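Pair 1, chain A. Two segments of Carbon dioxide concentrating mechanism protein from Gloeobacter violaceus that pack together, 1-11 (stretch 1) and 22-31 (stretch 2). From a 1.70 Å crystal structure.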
# COMPACT_ATOMS: atom_id res chain seq x y z
N MET A 1 3.91 -5.84 -9.46
CA MET A 1 2.86 -6.86 -9.71
C MET A 1 3.19 -8.15 -8.97
O MET A 1 4.36 -8.43 -8.70
CB MET A 1 2.74 -7.16 -11.21
CG MET A 1 2.13 -6.04 -12.03
SD MET A 1 3.26 -4.68 -12.39
CE MET A 1 4.34 -5.42 -13.61
N GLN A 2 2.16 -8.91 -8.63
CA GLN A 2 2.35 -10.24 -8.07
C GLN A 2 1.72 -11.28 -8.99
O GLN A 2 0.93 -10.95 -9.88
CB GLN A 2 1.74 -10.34 -6.68
CG GLN A 2 2.41 -9.46 -5.63
CD GLN A 2 3.76 -9.98 -5.20
OE1 GLN A 2 3.89 -11.12 -4.75
NE2 GLN A 2 4.78 -9.16 -5.35
N ILE A 3 2.07 -12.54 -8.76
CA ILE A 3 1.48 -13.65 -9.49
C ILE A 3 0.36 -14.24 -8.65
O ILE A 3 0.50 -14.43 -7.44
CB ILE A 3 2.53 -14.73 -9.79
CG1 ILE A 3 3.68 -14.13 -10.61
CG2 ILE A 3 1.89 -15.91 -10.55
CD1 ILE A 3 4.92 -14.98 -10.65
N GLY A 4 -0.78 -14.50 -9.29
CA GLY A 4 -1.89 -15.13 -8.62
C GLY A 4 -2.42 -16.28 -9.45
O GLY A 4 -2.21 -16.34 -10.66
N ARG A 5 -3.10 -17.20 -8.78
CA ARG A 5 -3.75 -18.32 -9.45
C ARG A 5 -5.26 -18.14 -9.32
O ARG A 5 -5.76 -17.82 -8.24
CB ARG A 5 -3.27 -19.63 -8.79
CG ARG A 5 -4.04 -20.87 -9.16
CD ARG A 5 -3.35 -22.11 -8.58
NE ARG A 5 -3.71 -22.37 -7.18
CZ ARG A 5 -4.24 -23.51 -6.72
NH1 ARG A 5 -4.47 -24.53 -7.54
NH2 ARG A 5 -4.53 -23.63 -5.43
N VAL A 6 -5.98 -18.31 -10.42
CA VAL A 6 -7.42 -18.08 -10.41
C VAL A 6 -8.11 -19.23 -9.70
O VAL A 6 -7.97 -20.39 -10.11
CB VAL A 6 -8.01 -17.94 -11.82
CG1 VAL A 6 -9.50 -17.72 -11.74
CG2 VAL A 6 -7.34 -16.80 -12.58
N ARG A 7 -8.85 -18.92 -8.64
CA ARG A 7 -9.53 -19.95 -7.85
C ARG A 7 -11.05 -19.91 -7.99
O ARG A 7 -11.72 -20.90 -7.70
CB ARG A 7 -9.17 -19.81 -6.37
CG ARG A 7 -7.71 -20.11 -6.06
CD ARG A 7 -7.44 -21.59 -5.85
NE ARG A 7 -7.70 -22.40 -7.05
CZ ARG A 7 -8.50 -23.47 -7.10
NH1 ARG A 7 -9.14 -23.89 -6.02
NH2 ARG A 7 -8.65 -24.12 -8.24
N GLY A 8 -11.60 -18.79 -8.42
CA GLY A 8 -13.04 -18.68 -8.55
C GLY A 8 -13.52 -17.27 -8.82
O GLY A 8 -12.75 -16.42 -9.24
N THR A 9 -14.80 -17.03 -8.55
CA THR A 9 -15.42 -15.75 -8.84
C THR A 9 -16.23 -15.28 -7.65
O THR A 9 -16.68 -16.07 -6.82
CB THR A 9 -16.36 -15.84 -10.06
OG1 THR A 9 -17.53 -16.60 -9.72
CG2 THR A 9 -15.66 -16.49 -11.23
N VAL A 10 -16.41 -13.97 -7.58
CA VAL A 10 -17.22 -13.35 -6.54
C VAL A 10 -18.34 -12.59 -7.22
O VAL A 10 -18.10 -11.83 -8.16
CB VAL A 10 -16.38 -12.39 -5.68
CG1 VAL A 10 -17.27 -11.63 -4.71
CG2 VAL A 10 -15.29 -13.16 -4.93
N VAL A 11 -19.57 -12.80 -6.76
CA VAL A 11 -20.73 -12.13 -7.36
C VAL A 11 -21.42 -11.22 -6.35
O VAL A 11 -21.66 -11.60 -5.21
CB VAL A 11 -21.75 -13.13 -7.91
CG1 VAL A 11 -22.96 -12.40 -8.46
CG2 VAL A 11 -21.12 -13.99 -8.98
N VAL A 22 -18.39 -5.41 -14.14
CA VAL A 22 -17.06 -5.86 -13.74
C VAL A 22 -17.10 -7.30 -13.23
O VAL A 22 -17.90 -7.63 -12.36
CB VAL A 22 -16.49 -4.96 -12.64
CG1 VAL A 22 -15.10 -5.41 -12.24
CG2 VAL A 22 -16.48 -3.51 -13.11
N LYS A 23 -16.24 -8.15 -13.79
CA LYS A 23 -16.11 -9.51 -13.32
C LYS A 23 -15.05 -9.57 -12.22
O LYS A 23 -13.94 -9.05 -12.38
CB LYS A 23 -15.73 -10.44 -14.47
CG LYS A 23 -15.73 -11.91 -14.08
CD LYS A 23 -15.42 -12.80 -15.27
CE LYS A 23 -15.35 -14.27 -14.86
NZ LYS A 23 -16.49 -14.62 -13.97
N PHE A 24 -15.40 -10.20 -11.11
CA PHE A 24 -14.49 -10.29 -9.96
C PHE A 24 -13.92 -11.69 -9.86
O PHE A 24 -14.66 -12.65 -9.69
CB PHE A 24 -15.23 -9.96 -8.66
CG PHE A 24 -15.86 -8.59 -8.64
CD1 PHE A 24 -15.08 -7.44 -8.68
CD2 PHE A 24 -17.24 -8.45 -8.54
CE1 PHE A 24 -15.66 -6.19 -8.64
CE2 PHE A 24 -17.82 -7.20 -8.50
CZ PHE A 24 -17.03 -6.07 -8.56
N LEU A 25 -12.60 -11.80 -9.95
CA LEU A 25 -11.94 -13.09 -9.78
C LEU A 25 -11.26 -13.19 -8.43
O LEU A 25 -10.56 -12.28 -8.01
CB LEU A 25 -10.88 -13.32 -10.87
CG LEU A 25 -11.35 -13.59 -12.29
CD1 LEU A 25 -10.15 -13.89 -13.17
CD2 LEU A 25 -12.35 -14.73 -12.33
N LEU A 26 -11.46 -14.32 -7.77
CA LEU A 26 -10.71 -14.64 -6.56
C LEU A 26 -9.36 -15.22 -6.96
O LEU A 26 -9.29 -16.27 -7.60
CB LEU A 26 -11.49 -15.65 -5.72
CG LEU A 26 -10.76 -16.22 -4.51
CD1 LEU A 26 -10.57 -15.13 -3.46
CD2 LEU A 26 -11.52 -17.40 -3.94
N LEU A 27 -8.29 -14.53 -6.57
CA LEU A 27 -6.94 -14.95 -6.89
C LEU A 27 -6.21 -15.40 -5.65
O LEU A 27 -6.24 -14.73 -4.62
CB LEU A 27 -6.14 -13.78 -7.50
CG LEU A 27 -6.71 -13.05 -8.72
CD1 LEU A 27 -5.73 -11.99 -9.17
CD2 LEU A 27 -6.99 -14.03 -9.86
N GLN A 28 -5.54 -16.54 -5.74
CA GLN A 28 -4.65 -16.99 -4.68
C GLN A 28 -3.22 -16.60 -5.00
O GLN A 28 -2.73 -16.86 -6.10
CB GLN A 28 -4.73 -18.51 -4.50
CG GLN A 28 -3.79 -19.04 -3.46
CD GLN A 28 -3.97 -20.53 -3.20
OE1 GLN A 28 -4.44 -21.27 -4.06
NE2 GLN A 28 -3.61 -20.96 -2.00
N LEU A 29 -2.54 -15.97 -4.05
CA LEU A 29 -1.16 -15.55 -4.27
C LEU A 29 -0.25 -16.76 -4.46
O LEU A 29 -0.43 -17.81 -3.82
CB LEU A 29 -0.65 -14.70 -3.10
CG LEU A 29 -0.97 -13.20 -3.13
CD1 LEU A 29 -0.11 -12.50 -4.17
CD2 LEU A 29 -2.45 -12.95 -3.40
N ILE A 30 0.71 -16.59 -5.35
CA ILE A 30 1.73 -17.59 -5.61
C ILE A 30 3.05 -17.04 -5.09
O ILE A 30 3.34 -15.85 -5.24
CB ILE A 30 1.85 -17.87 -7.12
CG1 ILE A 30 0.58 -18.55 -7.64
CG2 ILE A 30 3.08 -18.71 -7.42
CD1 ILE A 30 0.30 -19.89 -7.01
N ASP A 31 3.86 -17.90 -4.47
CA ASP A 31 5.11 -17.45 -3.86
C ASP A 31 6.29 -17.58 -4.82
O ASP A 31 6.12 -17.94 -5.98
CB ASP A 31 5.38 -18.20 -2.55
CG ASP A 31 5.84 -19.63 -2.76
OD1 ASP A 31 6.23 -19.99 -3.89
OD2 ASP A 31 5.83 -20.39 -1.77
O HOH W 1 3.22 -13.47 -3.37
O HOH W 2 -17.99 -11.45 -10.92

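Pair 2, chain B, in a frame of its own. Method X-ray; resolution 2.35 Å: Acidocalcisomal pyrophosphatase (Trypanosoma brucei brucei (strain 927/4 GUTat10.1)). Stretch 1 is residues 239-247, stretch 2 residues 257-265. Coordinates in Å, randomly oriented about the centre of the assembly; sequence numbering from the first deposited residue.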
# COMPACT_ATOMS: atom_id res chain seq x y z
N SER B 239 -15.39 4.46 -12.77
CA SER B 239 -14.08 4.87 -12.28
C SER B 239 -12.96 4.39 -13.18
O SER B 239 -13.13 3.47 -13.97
CB SER B 239 -13.86 4.36 -10.87
OG SER B 239 -14.01 2.95 -10.84
N ALA B 240 -11.82 5.05 -13.06
CA ALA B 240 -10.71 4.81 -13.95
C ALA B 240 -9.99 3.53 -13.57
O ALA B 240 -9.66 3.30 -12.40
CB ALA B 240 -9.74 5.99 -13.92
N VAL B 241 -9.78 2.66 -14.56
CA VAL B 241 -9.11 1.40 -14.29
C VAL B 241 -7.97 1.16 -15.25
O VAL B 241 -7.88 1.76 -16.32
CB VAL B 241 -10.07 0.19 -14.36
CG1 VAL B 241 -11.25 0.37 -13.42
CG2 VAL B 241 -10.52 -0.07 -15.79
N LYS B 242 -7.09 0.25 -14.84
CA LYS B 242 -5.96 -0.21 -15.62
C LYS B 242 -6.20 -1.64 -16.06
O LYS B 242 -6.47 -2.50 -15.24
CB LYS B 242 -4.67 -0.11 -14.80
CG LYS B 242 -3.47 -0.72 -15.49
CD LYS B 242 -2.18 -0.16 -14.94
CE LYS B 242 -1.61 -1.01 -13.84
NZ LYS B 242 -0.24 -0.50 -13.48
N VAL B 243 -6.11 -1.89 -17.36
CA VAL B 243 -6.34 -3.21 -17.92
C VAL B 243 -5.10 -4.11 -17.76
O VAL B 243 -4.00 -3.69 -18.09
CB VAL B 243 -6.72 -3.10 -19.40
CG1 VAL B 243 -6.51 -4.42 -20.13
CG2 VAL B 243 -8.15 -2.58 -19.55
N LEU B 244 -5.30 -5.33 -17.27
CA LEU B 244 -4.20 -6.25 -16.99
C LEU B 244 -4.20 -7.45 -17.93
O LEU B 244 -3.15 -7.99 -18.25
CB LEU B 244 -4.25 -6.74 -15.54
CG LEU B 244 -4.13 -5.64 -14.50
CD1 LEU B 244 -4.38 -6.20 -13.12
CD2 LEU B 244 -2.75 -4.97 -14.59
N GLY B 245 -5.37 -7.90 -18.36
CA GLY B 245 -5.43 -9.09 -19.18
C GLY B 245 -6.86 -9.45 -19.50
O GLY B 245 -7.78 -8.74 -19.12
N VAL B 246 -7.07 -10.57 -20.19
CA VAL B 246 -8.43 -10.92 -20.57
C VAL B 246 -8.63 -12.42 -20.70
O VAL B 246 -7.74 -13.14 -21.14
CB VAL B 246 -8.83 -10.21 -21.91
CG1 VAL B 246 -7.92 -10.64 -23.03
CG2 VAL B 246 -10.27 -10.52 -22.26
N LEU B 247 -9.82 -12.87 -20.32
CA LEU B 247 -10.20 -14.27 -20.40
C LEU B 247 -11.16 -14.52 -21.55
O LEU B 247 -12.18 -13.84 -21.66
CB LEU B 247 -10.85 -14.72 -19.08
CG LEU B 247 -11.26 -16.18 -19.01
CD1 LEU B 247 -10.06 -17.09 -19.21
CD2 LEU B 247 -11.95 -16.47 -17.67
N TRP B 257 -15.62 -12.13 -23.91
CA TRP B 257 -14.38 -11.75 -23.25
C TRP B 257 -14.63 -11.21 -21.87
O TRP B 257 -15.57 -10.45 -21.66
CB TRP B 257 -13.63 -10.68 -24.04
CG TRP B 257 -13.23 -11.04 -25.43
CD1 TRP B 257 -13.80 -10.59 -26.58
CD2 TRP B 257 -12.15 -11.90 -25.82
NE1 TRP B 257 -13.15 -11.13 -27.67
CE2 TRP B 257 -12.14 -11.93 -27.23
CE3 TRP B 257 -11.20 -12.65 -25.12
CZ2 TRP B 257 -11.21 -12.67 -27.95
CZ3 TRP B 257 -10.28 -13.39 -25.83
CH2 TRP B 257 -10.29 -13.40 -27.24
N LYS B 258 -13.77 -11.59 -20.93
CA LYS B 258 -13.82 -11.06 -19.58
C LYS B 258 -12.50 -10.38 -19.27
O LYS B 258 -11.49 -11.04 -19.02
CB LYS B 258 -14.11 -12.17 -18.57
CG LYS B 258 -15.49 -12.80 -18.71
CD LYS B 258 -16.58 -11.90 -18.16
CE LYS B 258 -17.95 -12.55 -18.30
NZ LYS B 258 -18.37 -12.63 -19.72
N VAL B 259 -12.50 -9.05 -19.32
CA VAL B 259 -11.28 -8.30 -19.10
C VAL B 259 -10.99 -8.19 -17.61
O VAL B 259 -11.87 -7.84 -16.82
CB VAL B 259 -11.34 -6.89 -19.73
CG1 VAL B 259 -10.09 -6.08 -19.37
CG2 VAL B 259 -11.50 -6.97 -21.24
N VAL B 260 -9.75 -8.50 -17.23
CA VAL B 260 -9.30 -8.35 -15.86
C VAL B 260 -8.66 -6.98 -15.74
O VAL B 260 -7.76 -6.65 -16.52
CB VAL B 260 -8.27 -9.44 -15.44
CG1 VAL B 260 -7.79 -9.19 -14.01
CG2 VAL B 260 -8.87 -10.84 -15.56
N CYS B 261 -9.12 -6.19 -14.79
CA CYS B 261 -8.59 -4.84 -14.63
C CYS B 261 -8.53 -4.47 -13.17
O CYS B 261 -9.09 -5.17 -12.32
CB CYS B 261 -9.45 -3.83 -15.40
SG CYS B 261 -11.14 -3.70 -14.77
N ILE B 262 -7.85 -3.38 -12.87
CA ILE B 262 -7.81 -2.91 -11.49
C ILE B 262 -7.89 -1.40 -11.41
O ILE B 262 -7.28 -0.69 -12.20
CB ILE B 262 -6.54 -3.39 -10.75
CG1 ILE B 262 -6.62 -2.97 -9.28
CG2 ILE B 262 -5.28 -2.85 -11.41
CD1 ILE B 262 -5.55 -3.58 -8.42
N SER B 263 -8.65 -0.93 -10.43
CA SER B 263 -8.83 0.49 -10.18
C SER B 263 -7.52 1.24 -10.01
O SER B 263 -6.64 0.82 -9.26
CB SER B 263 -9.69 0.68 -8.92
OG SER B 263 -9.61 2.02 -8.48
N HIS B 264 -7.40 2.37 -10.68
CA HIS B 264 -6.23 3.21 -10.53
C HIS B 264 -6.15 3.80 -9.12
O HIS B 264 -5.17 4.43 -8.78
CB HIS B 264 -6.24 4.34 -11.57
CG HIS B 264 -5.61 3.96 -12.88
ND1 HIS B 264 -4.25 3.94 -13.08
CD2 HIS B 264 -6.17 3.58 -14.05
CE1 HIS B 264 -3.99 3.57 -14.32
NE2 HIS B 264 -5.14 3.34 -14.93
N ASN B 265 -7.19 3.59 -8.32
CA ASN B 265 -7.21 4.05 -6.93
C ASN B 265 -6.84 2.99 -5.90
O ASN B 265 -6.75 3.30 -4.70
CB ASN B 265 -8.58 4.61 -6.58
CG ASN B 265 -8.73 6.02 -7.02
OD1 ASN B 265 -7.73 6.76 -7.05
ND2 ASN B 265 -9.95 6.41 -7.42

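Both pairs are two antiparallel strands whose register slips by one residue at a classic bulge. The central 14 residues superpose with an RMSD of 0.6 Å, and the strand directions make angles of 132° in pair 1 and 136° in pair 2. The bulge falls at matching positions, A:Arg7 and A:Gly8 on B:Leu244 and B:Gly245. In each pair two residues face one: A:Arg7 N donates to A:Leu26 O (2.9 Å) while A:Leu26 N donates to A:Gly8 O (2.9 Å), and in pair 2 B:Leu244 N reaches B:Val260 O (2.9 Å) while B:Val260 N reaches B:Gly245 O (2.7 Å). The first bulge residue has helix-like torsions (-111/-20 and -112/-32), and the second is a nearly extended glycine with phi of 170° and 177°, a region that residues with a CB rarely enter.

Around this common frame the side chains differ. A:Arg5 and B:Lys242 match, both partly exposed, with long chains suited to a place near solvent. Opposite A:Arg5 stands A:Gln28, and the two join through a hydrogen bond from A:Arg5 NH2 to A:Gln28 OE1 (2.7 Å), OE1 lying at the edge of the guanidinium; A:Arg7 CD also comes within 3.5 Å of A:Gln28 OE1. In pair 2 the equivalents of A:Gln28 and A:Arg7 are B:Ile262 and B:Leu244, so a polar cluster gives way to an apolar contact, B:Leu244 CD1 to B:Ile262 CG2 at 3.9 Å.

On the face of A:Val6 and A:Leu27, A:Val6 CG2 meets A:Leu27 CD2 at 3.9 Å and A:Leu25 CD1 at 4.1 Å. The matching B:Val243 uses CG2 against B:Val259 CG1 (4.0 Å). At the place of A:Leu27 stands the smaller B:Cys261, whose SG is met by B:Val241 CG2 at 3.8 Å. The position of B:Val241 is glycine in pair 1: an ideal CB on A:Gly4 would lie only 3.3 Å from A:Leu27 CB, a tight fit.

Toward one end, A:Thr9 and A:Lys23 become B:Val246 and B:Trp257. A:Thr9 CG2 lies 3.4 Å from A:Lys23 NZ, a pairing suited to partly exposed and exposed residues, whereas the buried B:Val246 places CG2 3.7 Å from B:Trp257 CE3. At the other end, backbone bonds from A:Ile30 N to A:Ile3 O and from B:His264 N to B:Ala240 O (both 3.0 Å) match. A:Ile3 CG2 packs on A:Ile30 CB (4.0 Å), while small B:Ala240 accompanies a broad imidazole, with B:His264 NE2 3.5 Å from B:Lys242 CB.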